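Local structure of cobalamin biosynthesis precorrin-6Y methylase (CbiE) (2BB3) at residues Met23-Thr31 and Val91-Pro99; Val126-Lys134 and Leu184-Ile194. The protein probably methylates a precorrin intermediate on the way to adenosylcobalamin, using S-adenosyl-L-methionine as methyl donor, and here holds the by-product S-adenosyl-L-homocysteine. All coordinates share one frame; numbering follows the deposited sequence.

Contact 1 (Met23-Thr31 and Val91-Pro99); sequences MIWIVGSGT and VAVISTGDP. With SAH (S-adenosyl-L-homocysteine), chain C.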
loop_
_atom_site.group_PDB
_atom_site.type_symbol
_atom_site.label_atom_id
_atom_site.label_comp_id
_atom_site.label_asym_id
_atom_site.label_seq_id
_atom_site.Cartn_x
_atom_site.Cartn_y
_atom_site.Cartn_z
HETATM N N MSE A 23 -17.537 -9.953 -15.911
HETATM C CA MSE A 23 -16.846 -9.227 -14.858
HETATM C C MSE A 23 -15.757 -8.316 -15.398
HETATM O O MSE A 23 -15.102 -8.643 -16.392
HETATM C CB MSE A 23 -16.228 -10.218 -13.871
HETATM C CG MSE A 23 -15.220 -11.150 -14.506
HETATM SE SE MSE A 23 -13.430 -10.423 -14.656
HETATM C CE MSE A 23 -12.484 -12.080 -14.304
ATOM N N ILE A 24 -15.577 -7.177 -14.732
ATOM C CA ILE A 24 -14.572 -6.208 -15.120
ATOM C C ILE A 24 -13.424 -6.160 -14.113
ATOM O O ILE A 24 -13.537 -6.662 -13.002
ATOM C CB ILE A 24 -15.155 -4.765 -15.199
ATOM C CG1 ILE A 24 -15.485 -4.255 -13.800
ATOM C CG2 ILE A 24 -16.394 -4.741 -16.083
ATOM C CD1 ILE A 24 -15.821 -2.780 -13.741
ATOM N N TRP A 25 -12.320 -5.552 -14.514
ATOM C CA TRP A 25 -11.187 -5.381 -13.635
ATOM C C TRP A 25 -11.002 -3.897 -13.347
ATOM O O TRP A 25 -11.306 -3.050 -14.178
ATOM C CB TRP A 25 -9.895 -5.893 -14.274
ATOM C CG TRP A 25 -9.640 -7.355 -14.139
ATOM C CD1 TRP A 25 -9.980 -8.332 -15.030
ATOM C CD2 TRP A 25 -8.926 -8.010 -13.078
ATOM N NE1 TRP A 25 -9.510 -9.549 -14.599
ATOM C CE2 TRP A 25 -8.856 -9.382 -13.410
ATOM C CE3 TRP A 25 -8.321 -7.568 -11.891
ATOM C CZ2 TRP A 25 -8.227 -10.318 -12.593
ATOM C CZ3 TRP A 25 -7.689 -8.506 -11.075
ATOM C CH2 TRP A 25 -7.642 -9.865 -11.437
ATOM N N ILE A 26 -10.527 -3.594 -12.145
ATOM C CA ILE A 26 -10.203 -2.223 -11.785
ATOM C C ILE A 26 -8.748 -2.399 -11.420
ATOM O O ILE A 26 -8.438 -3.097 -10.459
ATOM C CB ILE A 26 -10.989 -1.675 -10.571
ATOM C CG1 ILE A 26 -12.492 -1.565 -10.901
ATOM C CG2 ILE A 26 -10.455 -0.288 -10.218
ATOM C CD1 ILE A 26 -13.347 -0.888 -9.810
ATOM N N VAL A 27 -7.862 -1.807 -12.216
ATOM C CA VAL A 27 -6.429 -1.937 -12.007
ATOM C C VAL A 27 -5.748 -0.622 -11.676
ATOM O O VAL A 27 -6.118 0.429 -12.187
ATOM C CB VAL A 27 -5.743 -2.507 -13.276
ATOM C CG1 VAL A 27 -6.562 -3.676 -13.823
ATOM C CG2 VAL A 27 -5.629 -1.432 -14.320
ATOM N N GLY A 28 -4.743 -0.683 -10.813
ATOM C CA GLY A 28 -4.019 0.515 -10.459
ATOM C C GLY A 28 -2.965 0.829 -11.502
ATOM O O GLY A 28 -2.356 -0.077 -12.086
ATOM N N SER A 29 -2.737 2.114 -11.738
ATOM C CA SER A 29 -1.732 2.522 -12.708
ATOM C C SER A 29 -0.420 2.792 -11.995
ATOM O O SER A 29 0.636 2.905 -12.622
ATOM C CB SER A 29 -2.172 3.802 -13.405
ATOM O OG SER A 29 -2.251 4.868 -12.475
ATOM N N GLY A 30 -0.481 2.889 -10.675
ATOM C CA GLY A 30 0.727 3.198 -9.936
ATOM C C GLY A 30 0.833 4.697 -9.727
ATOM O O GLY A 30 -0.094 5.443 -10.057
ATOM N N THR A 31 1.965 5.153 -9.208
ATOM C CA THR A 31 2.136 6.573 -8.923
ATOM C C THR A 31 3.232 7.193 -9.767
ATOM O O THR A 31 3.070 8.289 -10.300
ATOM C CB THR A 31 2.481 6.782 -7.437
ATOM O OG1 THR A 31 1.448 6.199 -6.629
ATOM C CG2 THR A 31 2.599 8.268 -7.115
ATOM N N VAL A 91 -13.841 -5.374 -20.088
ATOM C CA VAL A 91 -13.582 -4.029 -19.639
ATOM C C VAL A 91 -12.541 -3.969 -18.536
ATOM O O VAL A 91 -12.439 -4.866 -17.698
ATOM C CB VAL A 91 -14.886 -3.381 -19.118
ATOM C CG1 VAL A 91 -14.606 -1.965 -18.633
ATOM C CG2 VAL A 91 -15.943 -3.393 -20.212
ATOM N N ALA A 92 -11.756 -2.901 -18.567
ATOM C CA ALA A 92 -10.740 -2.654 -17.563
ATOM C C ALA A 92 -10.891 -1.188 -17.186
ATOM O O ALA A 92 -11.108 -0.334 -18.047
ATOM C CB ALA A 92 -9.362 -2.911 -18.118
ATOM N N VAL A 93 -10.818 -0.908 -15.897
ATOM C CA VAL A 93 -10.907 0.448 -15.420
ATOM C C VAL A 93 -9.581 0.643 -14.725
ATOM O O VAL A 93 -9.181 -0.179 -13.900
ATOM C CB VAL A 93 -12.048 0.637 -14.401
ATOM C CG1 VAL A 93 -12.101 2.088 -13.934
ATOM C CG2 VAL A 93 -13.384 0.241 -15.022
ATOM N N ILE A 94 -8.892 1.719 -15.079
ATOM C CA ILE A 94 -7.614 2.025 -14.484
ATOM C C ILE A 94 -7.817 3.168 -13.513
ATOM O O ILE A 94 -8.411 4.184 -13.853
ATOM C CB ILE A 94 -6.591 2.451 -15.540
ATOM C CG1 ILE A 94 -6.419 1.335 -16.571
ATOM C CG2 ILE A 94 -5.255 2.752 -14.866
ATOM C CD1 ILE A 94 -5.348 1.651 -17.627
ATOM N N SER A 95 -7.343 2.979 -12.289
ATOM C CA SER A 95 -7.457 3.991 -11.248
ATOM C C SER A 95 -6.055 4.515 -11.022
ATOM O O SER A 95 -5.091 3.777 -11.225
ATOM C CB SER A 95 -7.970 3.336 -9.955
ATOM O OG SER A 95 -7.916 4.231 -8.871
ATOM N N THR A 96 -5.915 5.778 -10.629
ATOM C CA THR A 96 -4.570 6.282 -10.352
ATOM C C THR A 96 -4.061 5.577 -9.110
ATOM O O THR A 96 -4.847 5.194 -8.237
ATOM C CB THR A 96 -4.534 7.778 -10.053
ATOM O OG1 THR A 96 -5.548 8.086 -9.096
ATOM C CG2 THR A 96 -4.720 8.590 -11.319
ATOM N N GLY A 97 -2.748 5.408 -9.043
ATOM C CA GLY A 97 -2.133 4.729 -7.924
ATOM C C GLY A 97 -2.711 3.354 -7.638
ATOM O O GLY A 97 -2.729 2.475 -8.497
ATOM N N ASP A 98 -3.192 3.187 -6.410
ATOM C CA ASP A 98 -3.761 1.930 -5.920
ATOM C C ASP A 98 -5.273 2.152 -5.870
ATOM O O ASP A 98 -5.736 3.168 -5.328
ATOM C CB ASP A 98 -3.192 1.677 -4.523
ATOM C CG ASP A 98 -3.473 0.290 -4.004
ATOM O OD1 ASP A 98 -3.970 -0.564 -4.753
ATOM O OD2 ASP A 98 -3.174 0.048 -2.822
ATOM N N PRO A 99 -6.066 1.213 -6.430
ATOM C CA PRO A 99 -7.535 1.295 -6.467
ATOM C C PRO A 99 -8.243 1.328 -5.108
ATOM O O PRO A 99 -9.290 1.940 -4.959
ATOM C CB PRO A 99 -7.939 0.054 -7.277
ATOM C CG PRO A 99 -6.677 -0.330 -8.042
ATOM C CD PRO A 99 -5.587 -0.029 -7.065
HETATM N N SAH C . -5.648 5.950 -5.803
HETATM C CA SAH C . -4.685 6.933 -5.506
HETATM C CB SAH C . -5.289 8.094 -4.717
HETATM C CG SAH C . -6.456 8.931 -5.220
HETATM S SD SAH C . -7.292 10.016 -4.095
HETATM C C SAH C . -3.531 6.258 -4.858
HETATM O O SAH C . -2.623 6.986 -4.795
HETATM O OXT SAH C . -3.596 5.134 -4.443
HETATM C "C5'" SAH C . -6.309 11.342 -4.732
HETATM C "C4'" SAH C . -5.339 11.953 -3.737
HETATM O "O4'" SAH C . -4.171 11.245 -3.584
HETATM C "C3'" SAH C . -4.969 13.389 -3.950
HETATM O "O3'" SAH C . -5.900 14.283 -3.506
HETATM C "C2'" SAH C . -3.698 13.451 -3.183
HETATM O "O2'" SAH C . -3.896 13.775 -1.876
HETATM C "C1'" SAH C . -3.150 12.073 -3.258
HETATM N N9 SAH C . -2.171 11.968 -4.314
HETATM C C8 SAH C . -2.342 11.324 -5.428
HETATM N N7 SAH C . -1.283 11.350 -6.158
HETATM C C5 SAH C . -0.398 12.015 -5.520
HETATM C C6 SAH C . 0.883 12.333 -5.826
HETATM N N6 SAH C . 1.453 12.002 -6.927
HETATM N N1 SAH C . 1.577 13.028 -4.949
HETATM C C2 SAH C . 1.018 13.411 -3.797
HETATM N N3 SAH C . -0.223 13.082 -3.521
HETATM C C4 SAH C . -0.935 12.406 -4.363
HETATM O O HOH W 1 -15.437 -7.221 -18.843
#

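Contact 2 (Val126-Lys134 and Leu184-Ile194); sequences VQVALARLK and LENLCMEGERI. With SAH (S-adenosyl-L-homocysteine), chain C.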
loop_
_atom_site.group_PDB
_atom_site.type_symbol
_atom_site.label_atom_id
_atom_site.label_comp_id
_atom_site.label_asym_id
_atom_site.label_seq_id
_atom_site.Cartn_x
_atom_site.Cartn_y
_atom_site.Cartn_z
ATOM N N VAL A 126 0.379 6.971 -1.176
ATOM C CA VAL A 126 0.564 6.712 0.236
ATOM C C VAL A 126 1.869 5.949 0.434
ATOM O O VAL A 126 2.671 6.295 1.299
ATOM C CB VAL A 126 -0.621 5.910 0.837
ATOM C CG1 VAL A 126 -0.181 5.250 2.184
ATOM C CG2 VAL A 126 -1.803 6.856 1.078
ATOM N N GLN A 127 2.094 4.924 -0.374
ATOM C CA GLN A 127 3.330 4.155 -0.267
ATOM C C GLN A 127 4.560 4.975 -0.605
ATOM O O GLN A 127 5.602 4.858 0.056
ATOM C CB GLN A 127 3.286 2.939 -1.197
ATOM C CG GLN A 127 2.459 1.792 -0.672
ATOM C CD GLN A 127 2.186 0.776 -1.739
ATOM O OE1 GLN A 127 1.280 0.957 -2.554
ATOM N NE2 GLN A 127 2.988 -0.294 -1.768
ATOM N N VAL A 128 4.449 5.797 -1.643
ATOM C CA VAL A 128 5.588 6.620 -2.033
ATOM C C VAL A 128 5.938 7.591 -0.900
ATOM O O VAL A 128 7.113 7.751 -0.579
ATOM C CB VAL A 128 5.288 7.368 -3.360
ATOM C CG1 VAL A 128 6.373 8.374 -3.673
ATOM C CG2 VAL A 128 5.177 6.352 -4.498
ATOM N N ALA A 129 4.926 8.202 -0.275
ATOM C CA ALA A 129 5.166 9.142 0.833
ATOM C C ALA A 129 5.811 8.434 2.037
ATOM O O ALA A 129 6.769 8.926 2.635
ATOM C CB ALA A 129 3.835 9.823 1.272
ATOM N N LEU A 130 5.276 7.268 2.381
ATOM C CA LEU A 130 5.795 6.489 3.498
ATOM C C LEU A 130 7.240 6.125 3.236
ATOM O O LEU A 130 8.060 6.089 4.152
ATOM C CB LEU A 130 4.957 5.228 3.694
ATOM C CG LEU A 130 4.007 5.160 4.899
ATOM C CD1 LEU A 130 3.709 6.536 5.485
ATOM C CD2 LEU A 130 2.755 4.439 4.483
ATOM N N ALA A 131 7.562 5.851 1.978
ATOM C CA ALA A 131 8.935 5.511 1.636
ATOM C C ALA A 131 9.853 6.718 1.773
ATOM O O ALA A 131 11.001 6.568 2.165
ATOM C CB ALA A 131 9.011 4.946 0.233
ATOM N N ARG A 132 9.353 7.910 1.457
ATOM C CA ARG A 132 10.176 9.122 1.597
ATOM C C ARG A 132 10.456 9.427 3.065
ATOM O O ARG A 132 11.545 9.851 3.415
ATOM C CB ARG A 132 9.465 10.354 1.012
ATOM C CG ARG A 132 9.237 10.324 -0.476
ATOM C CD ARG A 132 10.534 10.405 -1.266
ATOM N NE ARG A 132 10.232 10.761 -2.642
ATOM C CZ ARG A 132 9.993 9.891 -3.614
ATOM N NH1 ARG A 132 10.039 8.587 -3.354
ATOM N NH2 ARG A 132 9.669 10.331 -4.834
ATOM N N LEU A 133 9.447 9.205 3.904
ATOM C CA LEU A 133 9.502 9.484 5.339
ATOM C C LEU A 133 10.119 8.389 6.189
ATOM O O LEU A 133 10.441 8.627 7.351
ATOM C CB LEU A 133 8.086 9.721 5.881
ATOM C CG LEU A 133 7.249 10.879 5.338
ATOM C CD1 LEU A 133 5.809 10.670 5.716
ATOM C CD2 LEU A 133 7.773 12.189 5.918
ATOM N N LYS A 134 10.281 7.195 5.621
ATOM C CA LYS A 134 10.821 6.053 6.374
ATOM C C LYS A 134 9.846 5.715 7.511
ATOM O O LYS A 134 10.264 5.396 8.622
ATOM C CB LYS A 134 12.205 6.374 6.981
ATOM C CG LYS A 134 13.254 6.854 5.993
ATOM C CD LYS A 134 13.506 5.823 4.895
ATOM C CE LYS A 134 14.584 6.291 3.946
ATOM N NZ LYS A 134 15.857 6.586 4.648
ATOM N N LEU A 184 3.791 16.550 1.256
ATOM C CA LEU A 184 4.475 15.853 0.173
ATOM C C LEU A 184 3.611 16.127 -1.059
ATOM O O LEU A 184 2.520 15.595 -1.209
ATOM C CB LEU A 184 4.636 14.357 0.488
ATOM C CG LEU A 184 5.415 14.191 1.803
ATOM C CD1 LEU A 184 4.436 13.908 2.929
ATOM C CD2 LEU A 184 6.452 13.085 1.705
ATOM N N GLU A 185 4.117 17.007 -1.916
ATOM C CA GLU A 185 3.415 17.454 -3.102
ATOM C C GLU A 185 3.909 16.887 -4.407
ATOM O O GLU A 185 5.120 16.825 -4.670
ATOM C CB GLU A 185 3.498 18.985 -3.188
ATOM C CG GLU A 185 3.039 19.672 -1.927
ATOM C CD GLU A 185 3.298 21.168 -1.943
ATOM O OE1 GLU A 185 4.471 21.571 -2.123
ATOM O OE2 GLU A 185 2.330 21.941 -1.774
ATOM N N ASN A 186 2.954 16.477 -5.230
ATOM C CA ASN A 186 3.255 15.966 -6.558
ATOM C C ASN A 186 4.357 14.910 -6.565
ATOM O O ASN A 186 5.290 14.988 -7.363
ATOM C CB ASN A 186 3.651 17.154 -7.440
ATOM C CG ASN A 186 2.778 18.375 -7.184
ATOM O OD1 ASN A 186 1.549 18.271 -7.114
ATOM N ND2 ASN A 186 3.407 19.536 -7.045
ATOM N N LEU A 187 4.251 13.921 -5.682
ATOM C CA LEU A 187 5.250 12.869 -5.622
ATOM C C LEU A 187 5.439 12.253 -7.003
ATOM O O LEU A 187 4.471 11.909 -7.690
ATOM C CB LEU A 187 4.833 11.799 -4.610
ATOM C CG LEU A 187 4.822 12.329 -3.176
ATOM C CD1 LEU A 187 4.326 11.261 -2.202
ATOM C CD2 LEU A 187 6.237 12.773 -2.782
ATOM N N CYS A 188 6.700 12.158 -7.415
ATOM C CA CYS A 188 7.040 11.580 -8.707
ATOM C C CYS A 188 6.551 12.351 -9.921
ATOM O O CYS A 188 6.466 11.794 -11.003
ATOM C CB CYS A 188 6.507 10.160 -8.778
ATOM S SG CYS A 188 7.614 8.947 -8.035
HETATM N N MSE A 189 6.218 13.620 -9.743
HETATM C CA MSE A 189 5.773 14.442 -10.862
HETATM C C MSE A 189 6.779 15.581 -11.034
HETATM O O MSE A 189 7.592 15.844 -10.138
HETATM C CB MSE A 189 4.379 15.005 -10.597
HETATM C CG MSE A 189 3.305 13.943 -10.375
HETATM SE SE MSE A 189 1.619 14.704 -9.781
HETATM C CE MSE A 189 0.714 13.095 -9.369
ATOM N N GLU A 190 6.712 16.249 -12.173
ATOM C CA GLU A 190 7.614 17.347 -12.462
ATOM C C GLU A 190 7.819 18.286 -11.276
ATOM O O GLU A 190 8.949 18.602 -10.902
ATOM C CB GLU A 190 7.065 18.157 -13.644
ATOM C CG GLU A 190 5.753 18.881 -13.339
ATOM C CD GLU A 190 5.950 20.348 -12.984
ATOM O OE1 GLU A 190 5.026 20.950 -12.403
ATOM O OE2 GLU A 190 7.021 20.904 -13.298
ATOM N N GLY A 191 6.711 18.699 -10.670
ATOM C CA GLY A 191 6.790 19.665 -9.595
ATOM C C GLY A 191 6.836 19.121 -8.183
ATOM O O GLY A 191 6.361 19.781 -7.264
ATOM N N GLU A 192 7.410 17.938 -8.007
ATOM C CA GLU A 192 7.509 17.327 -6.688
ATOM C C GLU A 192 8.199 18.219 -5.660
ATOM O O GLU A 192 9.285 18.731 -5.905
ATOM C CB GLU A 192 8.276 15.997 -6.775
ATOM C CG GLU A 192 8.464 15.335 -5.416
ATOM C CD GLU A 192 9.303 14.077 -5.482
ATOM O OE1 GLU A 192 10.385 14.058 -4.861
ATOM O OE2 GLU A 192 8.896 13.101 -6.154
ATOM N N ARG A 193 7.567 18.388 -4.508
ATOM C CA ARG A 193 8.110 19.201 -3.427
ATOM C C ARG A 193 7.783 18.607 -2.075
ATOM O O ARG A 193 6.702 18.064 -1.878
ATOM C CB ARG A 193 7.493 20.601 -3.406
ATOM C CG ARG A 193 7.876 21.548 -4.491
ATOM C CD ARG A 193 7.329 22.943 -4.132
ATOM N NE ARG A 193 5.885 22.906 -3.908
ATOM C CZ ARG A 193 4.970 22.849 -4.873
ATOM N NH1 ARG A 193 3.679 22.805 -4.561
ATOM N NH2 ARG A 193 5.334 22.868 -6.151
ATOM N N ILE A 194 8.706 18.729 -1.131
ATOM C CA ILE A 194 8.433 18.281 0.222
ATOM C C ILE A 194 8.653 19.527 1.080
ATOM O O ILE A 194 9.718 20.121 1.042
ATOM C CB ILE A 194 9.366 17.119 0.666
ATOM C CG1 ILE A 194 9.098 15.863 -0.178
ATOM C CG2 ILE A 194 9.124 16.806 2.143
ATOM C CD1 ILE A 194 9.865 14.623 0.326
HETATM N N SAH C . -5.648 5.950 -5.803
HETATM C CA SAH C . -4.685 6.933 -5.506
HETATM C CB SAH C . -5.289 8.094 -4.717
HETATM C CG SAH C . -6.456 8.931 -5.220
HETATM S SD SAH C . -7.292 10.016 -4.095
HETATM C C SAH C . -3.531 6.258 -4.858
HETATM O O SAH C . -2.623 6.986 -4.795
HETATM O OXT SAH C . -3.596 5.134 -4.443
HETATM C "C5'" SAH C . -6.309 11.342 -4.732
HETATM C "C4'" SAH C . -5.339 11.953 -3.737
HETATM O "O4'" SAH C . -4.171 11.245 -3.584
HETATM C "C3'" SAH C . -4.969 13.389 -3.950
HETATM O "O3'" SAH C . -5.900 14.283 -3.506
HETATM C "C2'" SAH C . -3.698 13.451 -3.183
HETATM O "O2'" SAH C . -3.896 13.775 -1.876
HETATM C "C1'" SAH C . -3.150 12.073 -3.258
HETATM N N9 SAH C . -2.171 11.968 -4.314
HETATM C C8 SAH C . -2.342 11.324 -5.428
HETATM N N7 SAH C . -1.283 11.350 -6.158
HETATM C C5 SAH C . -0.398 12.015 -5.520
HETATM C C6 SAH C . 0.883 12.333 -5.826
HETATM N N6 SAH C . 1.453 12.002 -6.927
HETATM N N1 SAH C . 1.577 13.028 -4.949
HETATM C C2 SAH C . 1.018 13.411 -3.797
HETATM N N3 SAH C . -0.223 13.082 -3.521
HETATM C C4 SAH C . -0.935 12.406 -4.363
#

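Contact 1 (Met23-Thr31 and Val91-Pro99)
V27 N gives its hydrogen to V93 O at 2.7 Å, one rung of the parallel ladder between strands 23-28 and 91-95. The branched aliphatic residues suit these buried strands. A chi1 of -44° puts V27 CG1 beside the backbone N and leaves CG2 flanked by N and the carbonyl carbon, where it meets I94 CG1 at 3.7 Å. I26 and V93 stand side by side on the opposite face.

Beyond the strands the chain turns through G97, and P99 folds back. Its CG lies 3.4 Å from G28 N, while its CB meets I26 CG2 at 3.9 Å. G28 must lack a side chain, since a CB would run into G97 O. An alanine in place of this proline keeps CB but loses the rest of the ring, which would probably open a gap beside G28 and leave the turn freer to move.

G97 has positive phi, and a CB there would collide with the ligand's carboxylate carbon. The ligand amine, SAH N, donates to T96 O at 2.7 Å and also to D98 O, while D98 N holds SAH OXT at 2.8 Å. The amino-acid end of the ligand is thus read here by main-chain atoms, so binding probably depends on the shape of this turn.

Contact 2 (Val126-Lys134 and Leu184-Ile194)
L187 pushes its CD1 methyl against the helix, where it touches A129 CB at 3.8 Å and V128 CG1 at the same separation. The V128 and L187 side chains run antiparallel, flank to flank, and chi1 of V128 at 172° brings CG1 over to the leucine. The small A129 allows this close approach, for CD1 also comes near its backbone N. L184 CD2 packs beside it, 4.1 Å from R132 CB, and also meets L133.

At the outer end of this apolar patch R132 bends at chi2 and turns its guanidinium to E192. R132 NH2 reaches E192 OE2 at 3.2 Å in a salt bridge, with the oxygen close to the guanidinium plane and met on its syn side, but 32° out of the carboxylate plane; the two flat groups are turned 49° apart. The same oxygen accepts C188 N at 2.7 Å through its anti lone pair, so one carboxylate oxygen ties the helix to the loop.

Further out, the loop is fixed by its own bonds. N186 ND2 points at G191 O, 3.0 Å away and above the carbonyl plane, and a type II turn runs from N186 to M189. C188 is also joined to C32 by a disulfide.

In this loop L187 N donates to SAH N1 at 2.9 Å. Residues 186-192 form the loop of a beta-hairpin joining the antiparallel neighbours 180-185 and 193-198. Here it forms the adenine side of the cofactor pocket, consistent with the tetrapyrrole methylase family, whose cofactor lies between two alpha/beta halves.

Overall arrangement
Contact 1 is complete along the chain before contact 2 begins, and their centres are about 21 Å apart. Residues 23-31 and 91-99 are neighbours in the five-stranded parallel sheet, whereas the two ends of 184-194 belong to the separate mixed sheet, against which helix 125-133 packs. The two contacts meet at T31, which packs against V128 and L187, and close by the C32-C188 disulfide links the residue just after 23-31 to the loop of contact 2. S-adenosyl-L-homocysteine spans the junction: contact 1 takes its amino-acid end and contact 2 its adenine. The pocket is therefore assembled from both halves, so how they sit against each other is likely to bear on cofactor binding.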